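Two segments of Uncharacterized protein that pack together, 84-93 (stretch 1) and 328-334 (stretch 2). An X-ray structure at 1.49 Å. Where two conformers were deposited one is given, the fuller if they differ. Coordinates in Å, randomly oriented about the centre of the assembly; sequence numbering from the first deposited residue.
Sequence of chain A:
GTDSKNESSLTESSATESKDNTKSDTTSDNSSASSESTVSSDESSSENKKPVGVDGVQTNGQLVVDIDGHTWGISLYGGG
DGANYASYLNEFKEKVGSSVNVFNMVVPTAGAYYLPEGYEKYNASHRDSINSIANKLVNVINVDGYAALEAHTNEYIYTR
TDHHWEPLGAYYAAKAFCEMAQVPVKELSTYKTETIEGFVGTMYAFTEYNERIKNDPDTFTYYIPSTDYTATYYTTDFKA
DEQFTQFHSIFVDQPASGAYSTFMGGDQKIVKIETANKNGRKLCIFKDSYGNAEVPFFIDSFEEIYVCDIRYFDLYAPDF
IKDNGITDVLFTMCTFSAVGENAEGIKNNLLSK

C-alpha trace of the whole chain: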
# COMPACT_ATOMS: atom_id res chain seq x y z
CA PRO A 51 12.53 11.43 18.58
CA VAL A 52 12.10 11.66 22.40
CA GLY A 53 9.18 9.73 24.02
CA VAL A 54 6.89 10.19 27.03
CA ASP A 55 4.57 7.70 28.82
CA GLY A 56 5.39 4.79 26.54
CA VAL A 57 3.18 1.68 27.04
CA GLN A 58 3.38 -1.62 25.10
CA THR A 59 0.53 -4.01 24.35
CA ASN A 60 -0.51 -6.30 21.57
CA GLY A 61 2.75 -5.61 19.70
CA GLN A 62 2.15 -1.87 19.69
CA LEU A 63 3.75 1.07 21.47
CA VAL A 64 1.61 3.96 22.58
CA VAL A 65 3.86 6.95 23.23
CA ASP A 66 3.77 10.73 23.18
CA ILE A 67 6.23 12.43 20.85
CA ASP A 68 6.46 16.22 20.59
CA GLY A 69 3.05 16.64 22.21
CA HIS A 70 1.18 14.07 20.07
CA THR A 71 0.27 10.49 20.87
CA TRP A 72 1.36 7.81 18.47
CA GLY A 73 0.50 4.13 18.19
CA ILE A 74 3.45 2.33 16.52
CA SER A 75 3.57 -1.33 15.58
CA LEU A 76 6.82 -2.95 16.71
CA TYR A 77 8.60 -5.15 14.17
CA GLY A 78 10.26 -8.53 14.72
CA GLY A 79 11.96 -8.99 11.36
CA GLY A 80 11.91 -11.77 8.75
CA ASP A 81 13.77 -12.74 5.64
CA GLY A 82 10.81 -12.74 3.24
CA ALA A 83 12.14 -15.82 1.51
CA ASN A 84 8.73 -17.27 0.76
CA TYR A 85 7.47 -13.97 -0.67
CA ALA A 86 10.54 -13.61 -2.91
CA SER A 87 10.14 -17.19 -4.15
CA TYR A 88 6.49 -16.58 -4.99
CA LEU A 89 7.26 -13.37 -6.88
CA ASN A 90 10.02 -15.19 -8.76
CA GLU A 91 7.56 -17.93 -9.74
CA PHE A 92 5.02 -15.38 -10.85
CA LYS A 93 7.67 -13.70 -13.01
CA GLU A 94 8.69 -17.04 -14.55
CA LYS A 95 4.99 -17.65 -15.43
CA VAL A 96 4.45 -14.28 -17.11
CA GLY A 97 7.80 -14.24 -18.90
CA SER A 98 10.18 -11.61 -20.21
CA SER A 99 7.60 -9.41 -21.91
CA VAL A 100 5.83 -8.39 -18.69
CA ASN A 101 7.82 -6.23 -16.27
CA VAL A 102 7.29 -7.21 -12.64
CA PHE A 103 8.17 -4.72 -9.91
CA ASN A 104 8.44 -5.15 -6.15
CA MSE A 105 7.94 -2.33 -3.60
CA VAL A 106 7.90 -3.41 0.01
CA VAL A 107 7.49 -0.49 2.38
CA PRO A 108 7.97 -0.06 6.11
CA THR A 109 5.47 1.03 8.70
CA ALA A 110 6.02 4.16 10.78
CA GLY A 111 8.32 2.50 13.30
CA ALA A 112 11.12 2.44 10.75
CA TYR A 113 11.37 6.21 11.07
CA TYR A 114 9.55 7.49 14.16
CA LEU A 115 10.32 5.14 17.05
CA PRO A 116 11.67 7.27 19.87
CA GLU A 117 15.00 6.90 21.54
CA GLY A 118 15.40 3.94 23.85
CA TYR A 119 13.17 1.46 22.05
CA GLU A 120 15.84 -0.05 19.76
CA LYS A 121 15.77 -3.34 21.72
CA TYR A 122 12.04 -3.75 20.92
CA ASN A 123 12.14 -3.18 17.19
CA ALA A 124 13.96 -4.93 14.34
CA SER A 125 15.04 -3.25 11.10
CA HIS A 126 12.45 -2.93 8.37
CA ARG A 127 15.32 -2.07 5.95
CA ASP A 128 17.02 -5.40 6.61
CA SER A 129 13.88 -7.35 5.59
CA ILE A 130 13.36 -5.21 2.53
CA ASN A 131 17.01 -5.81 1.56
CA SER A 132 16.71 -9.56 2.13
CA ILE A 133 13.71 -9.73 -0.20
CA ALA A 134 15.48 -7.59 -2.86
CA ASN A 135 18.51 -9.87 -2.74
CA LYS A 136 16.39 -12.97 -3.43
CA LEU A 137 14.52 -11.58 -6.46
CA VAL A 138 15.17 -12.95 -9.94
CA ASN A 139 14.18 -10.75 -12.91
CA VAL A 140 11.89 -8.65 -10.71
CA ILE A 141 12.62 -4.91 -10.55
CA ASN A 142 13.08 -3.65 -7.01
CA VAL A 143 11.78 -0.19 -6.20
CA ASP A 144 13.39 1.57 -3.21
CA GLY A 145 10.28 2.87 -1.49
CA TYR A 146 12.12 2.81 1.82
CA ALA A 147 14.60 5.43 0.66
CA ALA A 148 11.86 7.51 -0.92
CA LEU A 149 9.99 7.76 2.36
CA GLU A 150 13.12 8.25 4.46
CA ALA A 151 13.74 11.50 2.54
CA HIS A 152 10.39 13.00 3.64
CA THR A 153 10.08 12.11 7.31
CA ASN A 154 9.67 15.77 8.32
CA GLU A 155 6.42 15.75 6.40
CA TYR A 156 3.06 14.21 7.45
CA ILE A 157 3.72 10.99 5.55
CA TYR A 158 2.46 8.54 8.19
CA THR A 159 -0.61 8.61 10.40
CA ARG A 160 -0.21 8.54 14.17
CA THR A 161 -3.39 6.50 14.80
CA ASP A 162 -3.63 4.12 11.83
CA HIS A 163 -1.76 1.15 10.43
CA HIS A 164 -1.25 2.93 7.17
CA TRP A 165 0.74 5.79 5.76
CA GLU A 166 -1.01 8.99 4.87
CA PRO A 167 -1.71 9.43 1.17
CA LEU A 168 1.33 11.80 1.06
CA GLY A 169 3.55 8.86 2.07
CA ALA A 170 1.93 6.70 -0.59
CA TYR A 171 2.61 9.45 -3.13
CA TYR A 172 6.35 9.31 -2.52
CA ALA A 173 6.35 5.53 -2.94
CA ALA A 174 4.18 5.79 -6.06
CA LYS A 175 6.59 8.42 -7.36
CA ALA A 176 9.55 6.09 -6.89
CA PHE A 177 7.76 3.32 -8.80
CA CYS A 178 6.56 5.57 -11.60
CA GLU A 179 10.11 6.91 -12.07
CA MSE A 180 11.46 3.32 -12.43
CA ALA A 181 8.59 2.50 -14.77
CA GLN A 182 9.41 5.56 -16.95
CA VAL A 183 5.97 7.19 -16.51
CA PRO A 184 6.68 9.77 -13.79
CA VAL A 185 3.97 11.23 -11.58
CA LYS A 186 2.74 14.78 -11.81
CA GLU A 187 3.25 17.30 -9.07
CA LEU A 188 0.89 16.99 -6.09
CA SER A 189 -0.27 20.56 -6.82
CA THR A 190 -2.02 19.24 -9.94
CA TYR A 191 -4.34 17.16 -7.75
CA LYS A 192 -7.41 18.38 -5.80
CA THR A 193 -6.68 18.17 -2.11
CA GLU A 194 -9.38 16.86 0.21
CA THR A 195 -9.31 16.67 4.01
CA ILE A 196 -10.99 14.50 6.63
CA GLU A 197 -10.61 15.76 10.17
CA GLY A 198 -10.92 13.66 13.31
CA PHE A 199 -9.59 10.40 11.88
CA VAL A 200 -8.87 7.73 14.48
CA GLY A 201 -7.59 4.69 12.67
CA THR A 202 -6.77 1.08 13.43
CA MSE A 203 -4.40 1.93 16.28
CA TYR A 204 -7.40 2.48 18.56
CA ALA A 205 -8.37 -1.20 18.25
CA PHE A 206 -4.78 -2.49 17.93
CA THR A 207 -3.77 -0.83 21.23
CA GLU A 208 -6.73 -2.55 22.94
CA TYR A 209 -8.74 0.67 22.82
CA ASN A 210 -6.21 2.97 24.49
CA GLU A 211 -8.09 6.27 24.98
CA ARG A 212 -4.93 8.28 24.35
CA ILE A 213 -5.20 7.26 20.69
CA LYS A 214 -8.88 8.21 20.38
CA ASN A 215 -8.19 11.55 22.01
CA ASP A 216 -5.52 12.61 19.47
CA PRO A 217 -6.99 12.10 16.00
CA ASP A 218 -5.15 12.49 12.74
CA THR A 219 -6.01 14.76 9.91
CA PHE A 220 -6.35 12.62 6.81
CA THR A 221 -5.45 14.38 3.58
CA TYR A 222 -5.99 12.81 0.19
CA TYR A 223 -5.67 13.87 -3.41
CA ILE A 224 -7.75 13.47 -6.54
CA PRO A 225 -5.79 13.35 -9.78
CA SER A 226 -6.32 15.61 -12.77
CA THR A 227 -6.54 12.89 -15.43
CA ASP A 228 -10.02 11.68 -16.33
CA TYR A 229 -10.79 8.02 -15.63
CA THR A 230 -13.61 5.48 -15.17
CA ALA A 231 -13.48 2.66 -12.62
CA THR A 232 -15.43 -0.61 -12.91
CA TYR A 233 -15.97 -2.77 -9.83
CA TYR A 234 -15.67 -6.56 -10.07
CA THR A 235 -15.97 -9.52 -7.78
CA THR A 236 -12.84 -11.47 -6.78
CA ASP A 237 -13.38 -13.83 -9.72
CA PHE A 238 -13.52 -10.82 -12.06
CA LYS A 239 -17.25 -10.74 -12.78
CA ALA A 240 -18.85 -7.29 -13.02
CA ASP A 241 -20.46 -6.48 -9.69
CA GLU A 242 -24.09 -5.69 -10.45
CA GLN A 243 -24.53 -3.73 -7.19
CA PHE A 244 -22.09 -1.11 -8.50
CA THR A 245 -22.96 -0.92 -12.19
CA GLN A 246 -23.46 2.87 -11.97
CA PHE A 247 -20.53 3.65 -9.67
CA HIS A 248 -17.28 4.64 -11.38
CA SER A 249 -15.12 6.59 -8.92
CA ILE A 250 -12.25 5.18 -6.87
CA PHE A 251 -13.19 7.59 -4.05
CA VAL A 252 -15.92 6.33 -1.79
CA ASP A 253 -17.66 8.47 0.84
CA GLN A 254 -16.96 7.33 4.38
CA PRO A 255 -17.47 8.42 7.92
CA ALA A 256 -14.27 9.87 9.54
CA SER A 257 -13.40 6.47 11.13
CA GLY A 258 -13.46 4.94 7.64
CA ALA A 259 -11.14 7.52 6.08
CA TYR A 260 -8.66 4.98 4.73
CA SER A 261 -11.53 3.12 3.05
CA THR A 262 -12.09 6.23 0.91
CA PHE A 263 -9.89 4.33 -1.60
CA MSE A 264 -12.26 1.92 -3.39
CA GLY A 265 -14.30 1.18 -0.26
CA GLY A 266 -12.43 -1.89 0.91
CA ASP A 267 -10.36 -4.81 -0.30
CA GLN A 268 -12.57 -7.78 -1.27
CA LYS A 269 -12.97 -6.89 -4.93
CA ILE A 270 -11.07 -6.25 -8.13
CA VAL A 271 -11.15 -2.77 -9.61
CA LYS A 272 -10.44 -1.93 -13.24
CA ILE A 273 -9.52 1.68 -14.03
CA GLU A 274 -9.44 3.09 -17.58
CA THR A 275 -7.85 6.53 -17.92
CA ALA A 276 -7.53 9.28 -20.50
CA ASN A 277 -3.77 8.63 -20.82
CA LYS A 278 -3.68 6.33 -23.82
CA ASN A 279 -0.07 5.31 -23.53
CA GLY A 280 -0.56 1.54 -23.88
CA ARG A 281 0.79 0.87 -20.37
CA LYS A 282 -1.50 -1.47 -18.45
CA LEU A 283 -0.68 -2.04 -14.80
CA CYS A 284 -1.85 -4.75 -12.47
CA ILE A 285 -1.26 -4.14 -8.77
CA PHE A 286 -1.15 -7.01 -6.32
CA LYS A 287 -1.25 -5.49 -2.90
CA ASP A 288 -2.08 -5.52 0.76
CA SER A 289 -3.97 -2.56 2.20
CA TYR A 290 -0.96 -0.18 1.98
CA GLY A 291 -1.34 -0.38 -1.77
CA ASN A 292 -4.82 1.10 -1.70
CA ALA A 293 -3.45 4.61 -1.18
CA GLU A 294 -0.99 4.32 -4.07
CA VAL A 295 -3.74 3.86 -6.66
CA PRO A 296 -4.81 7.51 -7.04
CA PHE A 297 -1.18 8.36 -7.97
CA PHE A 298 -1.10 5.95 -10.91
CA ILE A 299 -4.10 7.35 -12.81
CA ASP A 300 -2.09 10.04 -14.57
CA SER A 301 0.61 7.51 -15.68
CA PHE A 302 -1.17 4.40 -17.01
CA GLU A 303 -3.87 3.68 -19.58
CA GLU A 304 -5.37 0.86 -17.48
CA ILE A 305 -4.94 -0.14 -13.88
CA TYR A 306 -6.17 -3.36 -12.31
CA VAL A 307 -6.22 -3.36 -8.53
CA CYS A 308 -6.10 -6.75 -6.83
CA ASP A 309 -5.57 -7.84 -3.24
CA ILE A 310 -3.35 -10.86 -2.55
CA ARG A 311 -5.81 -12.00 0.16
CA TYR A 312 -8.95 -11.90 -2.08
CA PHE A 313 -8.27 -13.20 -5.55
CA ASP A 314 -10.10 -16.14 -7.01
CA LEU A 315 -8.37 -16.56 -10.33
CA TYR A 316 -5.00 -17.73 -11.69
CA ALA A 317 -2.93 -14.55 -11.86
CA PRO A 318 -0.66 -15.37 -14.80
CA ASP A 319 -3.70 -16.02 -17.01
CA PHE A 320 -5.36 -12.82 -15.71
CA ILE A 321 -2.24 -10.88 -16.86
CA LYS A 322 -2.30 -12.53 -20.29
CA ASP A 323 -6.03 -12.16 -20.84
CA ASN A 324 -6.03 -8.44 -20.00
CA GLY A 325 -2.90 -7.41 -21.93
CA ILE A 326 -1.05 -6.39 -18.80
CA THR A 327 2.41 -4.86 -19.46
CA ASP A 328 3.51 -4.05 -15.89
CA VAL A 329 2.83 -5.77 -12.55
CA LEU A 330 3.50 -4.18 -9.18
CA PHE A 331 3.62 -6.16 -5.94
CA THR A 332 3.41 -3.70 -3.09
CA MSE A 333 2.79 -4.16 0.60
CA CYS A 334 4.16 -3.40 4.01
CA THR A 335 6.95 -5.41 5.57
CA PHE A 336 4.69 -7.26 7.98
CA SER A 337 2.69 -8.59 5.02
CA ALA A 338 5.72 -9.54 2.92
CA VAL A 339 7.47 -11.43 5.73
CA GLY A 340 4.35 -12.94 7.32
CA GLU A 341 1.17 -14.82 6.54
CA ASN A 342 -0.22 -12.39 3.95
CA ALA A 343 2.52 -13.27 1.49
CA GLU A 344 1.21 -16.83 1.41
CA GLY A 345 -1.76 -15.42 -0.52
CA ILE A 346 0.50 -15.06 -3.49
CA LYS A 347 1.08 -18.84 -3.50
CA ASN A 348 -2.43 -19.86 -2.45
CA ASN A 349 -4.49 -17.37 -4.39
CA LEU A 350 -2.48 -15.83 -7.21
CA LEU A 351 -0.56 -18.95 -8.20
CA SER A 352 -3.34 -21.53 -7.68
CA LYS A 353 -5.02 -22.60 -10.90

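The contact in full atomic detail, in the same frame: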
# COMPACT_ATOMS: atom_id res chain seq x y z
N ASN A 84 9.90 -16.72 1.44
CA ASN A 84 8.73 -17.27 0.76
C ASN A 84 8.18 -16.27 -0.25
O ASN A 84 7.99 -16.61 -1.40
CB ASN A 84 7.64 -17.66 1.73
CG ASN A 84 7.99 -18.89 2.56
OD1 ASN A 84 9.06 -19.48 2.46
ND2 ASN A 84 7.04 -19.30 3.35
N TYR A 85 7.96 -15.05 0.21
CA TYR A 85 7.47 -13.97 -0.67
C TYR A 85 8.35 -13.86 -1.92
O TYR A 85 7.82 -13.81 -3.03
CB TYR A 85 7.52 -12.66 0.15
CG TYR A 85 7.18 -11.42 -0.63
CD1 TYR A 85 5.86 -11.09 -0.88
CD2 TYR A 85 8.17 -10.56 -1.10
CE1 TYR A 85 5.53 -9.93 -1.57
CE2 TYR A 85 7.84 -9.39 -1.80
CZ TYR A 85 6.52 -9.08 -2.04
OH TYR A 85 6.13 -7.99 -2.73
N ALA A 86 9.66 -13.77 -1.74
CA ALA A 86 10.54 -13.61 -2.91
C ALA A 86 10.39 -14.80 -3.85
O ALA A 86 10.33 -14.61 -5.05
CB ALA A 86 12.00 -13.46 -2.51
N SER A 87 10.32 -16.01 -3.31
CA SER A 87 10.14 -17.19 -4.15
C SER A 87 8.84 -17.16 -4.93
O SER A 87 8.79 -17.57 -6.09
CB SER A 87 10.24 -18.45 -3.29
OG SER A 87 10.18 -19.63 -4.07
N TYR A 88 7.77 -16.68 -4.31
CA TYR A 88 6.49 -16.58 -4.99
C TYR A 88 6.52 -15.54 -6.11
O TYR A 88 5.97 -15.75 -7.20
CB TYR A 88 5.37 -16.27 -4.00
CG TYR A 88 5.26 -17.24 -2.83
CD1 TYR A 88 5.71 -18.53 -2.92
CD2 TYR A 88 4.71 -16.81 -1.61
CE1 TYR A 88 5.64 -19.41 -1.85
CE2 TYR A 88 4.62 -17.68 -0.54
CZ TYR A 88 5.09 -18.97 -0.67
OH TYR A 88 5.00 -19.84 0.41
N LEU A 89 7.10 -14.39 -5.83
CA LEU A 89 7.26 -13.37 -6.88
C LEU A 89 8.08 -13.92 -8.03
O LEU A 89 7.77 -13.68 -9.19
CB LEU A 89 7.94 -12.08 -6.37
CG LEU A 89 6.99 -10.99 -5.94
CD1 LEU A 89 6.09 -11.39 -4.81
CD2 LEU A 89 7.78 -9.77 -5.58
N ASN A 90 9.15 -14.64 -7.70
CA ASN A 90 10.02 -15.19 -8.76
C ASN A 90 9.24 -16.16 -9.64
O ASN A 90 9.40 -16.16 -10.86
CB ASN A 90 11.22 -15.87 -8.16
CG ASN A 90 12.21 -14.87 -7.59
OD1 ASN A 90 12.16 -13.66 -7.89
ND2 ASN A 90 13.11 -15.37 -6.74
N GLU A 91 8.40 -16.97 -9.01
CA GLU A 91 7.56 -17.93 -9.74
C GLU A 91 6.57 -17.20 -10.63
O GLU A 91 6.37 -17.60 -11.79
CB GLU A 91 6.82 -18.85 -8.77
CG GLU A 91 5.79 -19.76 -9.44
CD GLU A 91 6.41 -20.94 -10.19
OE1 GLU A 91 7.65 -21.15 -10.08
OE2 GLU A 91 5.64 -21.68 -10.86
N PHE A 92 5.93 -16.16 -10.08
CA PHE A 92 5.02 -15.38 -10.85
C PHE A 92 5.73 -14.84 -12.09
O PHE A 92 5.18 -14.87 -13.21
CB PHE A 92 4.43 -14.24 -10.01
CG PHE A 92 3.52 -13.35 -10.80
CD1 PHE A 92 2.20 -13.66 -10.96
CD2 PHE A 92 4.01 -12.21 -11.39
CE1 PHE A 92 1.37 -12.83 -11.71
CE2 PHE A 92 3.20 -11.41 -12.15
CZ PHE A 92 1.88 -11.72 -12.30
N LYS A 93 6.92 -14.27 -11.90
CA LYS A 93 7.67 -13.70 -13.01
C LYS A 93 8.02 -14.77 -14.06
O LYS A 93 7.90 -14.52 -15.27
CB LYS A 93 8.91 -12.98 -12.51
CG LYS A 93 9.88 -12.57 -13.61
CD LYS A 93 9.33 -11.55 -14.60
CE LYS A 93 10.36 -11.35 -15.72
NZ LYS A 93 9.93 -10.24 -16.61
N ASP A 328 2.77 -4.34 -17.11
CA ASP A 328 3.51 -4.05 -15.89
C ASP A 328 2.73 -4.62 -14.71
O ASP A 328 1.51 -4.45 -14.62
CB ASP A 328 3.62 -2.52 -15.68
CG ASP A 328 4.41 -1.82 -16.77
OD1 ASP A 328 3.82 -1.44 -17.83
OD2 ASP A 328 5.64 -1.66 -16.57
N VAL A 329 3.45 -5.25 -13.78
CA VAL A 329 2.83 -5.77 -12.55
C VAL A 329 3.61 -5.19 -11.38
O VAL A 329 4.84 -5.29 -11.36
CB VAL A 329 2.87 -7.32 -12.50
CG1 VAL A 329 2.26 -7.81 -11.19
CG2 VAL A 329 2.10 -7.89 -13.69
N LEU A 330 2.89 -4.65 -10.39
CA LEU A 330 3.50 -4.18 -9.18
C LEU A 330 2.97 -4.98 -7.99
O LEU A 330 1.78 -5.02 -7.75
CB LEU A 330 3.17 -2.69 -8.99
CG LEU A 330 3.61 -2.09 -7.67
CD1 LEU A 330 5.13 -2.11 -7.52
CD2 LEU A 330 3.09 -0.67 -7.56
N PHE A 331 3.90 -5.57 -7.24
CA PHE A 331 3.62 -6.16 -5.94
C PHE A 331 4.06 -5.12 -4.91
O PHE A 331 5.24 -4.67 -4.90
CB PHE A 331 4.45 -7.41 -5.72
CG PHE A 331 3.95 -8.59 -6.49
CD1 PHE A 331 4.36 -8.81 -7.78
CD2 PHE A 331 3.02 -9.44 -5.93
CE1 PHE A 331 3.90 -9.91 -8.49
CE2 PHE A 331 2.53 -10.53 -6.64
CZ PHE A 331 2.97 -10.75 -7.92
N THR A 332 3.11 -4.70 -4.08
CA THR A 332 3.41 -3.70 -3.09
C THR A 332 2.64 -3.96 -1.82
O THR A 332 1.45 -4.25 -1.85
CB THR A 332 3.19 -2.29 -3.66
OG1 THR A 332 3.64 -1.30 -2.70
CG2 THR A 332 1.76 -2.01 -4.02
N MSE A 333 3.35 -3.86 -0.70
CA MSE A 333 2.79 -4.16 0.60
C MSE A 333 3.73 -3.73 1.67
O MSE A 333 4.89 -3.41 1.39
CB MSE A 333 2.51 -5.65 0.73
CG MSE A 333 3.68 -6.59 0.40
SE MSE A 333 2.81 -8.39 0.44
CE MSE A 333 2.48 -8.06 -1.47
N CYS A 334 3.27 -3.72 2.91
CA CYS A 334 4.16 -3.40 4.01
C CYS A 334 4.99 -4.62 4.39
O CYS A 334 4.70 -5.76 4.03
CB CYS A 334 3.39 -2.86 5.21
SG CYS A 334 2.52 -4.15 6.13

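Residues 84-93, part of a longer helix, lie almost antiparallel to a strand, 328-334, the axes running at 169° and coming no closer than 11.3 Å. That spacing leaves room for a single layer of side chains between the two backbones, and the contact is made by side chains alone: no hydrogen bond crosses it. The helix bonds its own backbone with i to i+4 bonds, such as L89 N to Y85 O at 2.9 Å and F92 N to Y88 O at 2.9 Å, and what crosses between the stretches is apolar and aromatic packing.

The first rule is periodicity. From the helix, Y85, L89 and F92 contribute, spaced four and three residues apart so that they share one side. From the strand, every second residue contributes: V329, F331 and M333 all point toward the helix, while T332 points away. Because the elements run in opposite directions, Y85 meets M333, L89 sits near F331 in register (CA to CA 8.1 Å), and F92 reaches V329.

Aromatic contacts form the centre. F331 gives up the largest area, 92 Å², and touches all three helix residues. Its edge is directed at the face of F92, with ring centroids 5.2 Å apart and planes at 80°; F92 CD2 and F331 CE1 are 3.7 Å apart. One face of the F331 ring receives L89, whose CD1 stands 4.0 Å from the ring centroid and 17° off the normal, a CH-pi contact. A flat ring thus serves two neighbours at once, by edge and by face. The CA-to-CB bond of L89 points sideways, yet its end comes nearer the strand, with chi1 at -95°, between the usual wells.

The flanks are closed by apolar packing. V329, a compact branched residue well suited to a strand, places CG1 3.8 Å from F92 CE2. At the other end the selenomethionine M333 sets CE at the edge of the Y85 ring, 3.6 Å from Y85 CE1, while its SE lies obliquely 4.8 Å from the ring centroid. The end of its long, unbranched chain, SE and CE, lies against the tyrosine.

Y85 suits a buried site that also offers its hydroxyl a partner. Its ring supplies apolar surface, its OH packs 3.5 Å from F331 CB, and that hydroxyl is hydrogen-bonded elsewhere in the structure, so burial leaves it satisfied. All six contacting residues are buried in the whole structure, although the two stretches cover just 316 Å² between them; polar N84, S87, N90 and E91 lie out of reach of the strand.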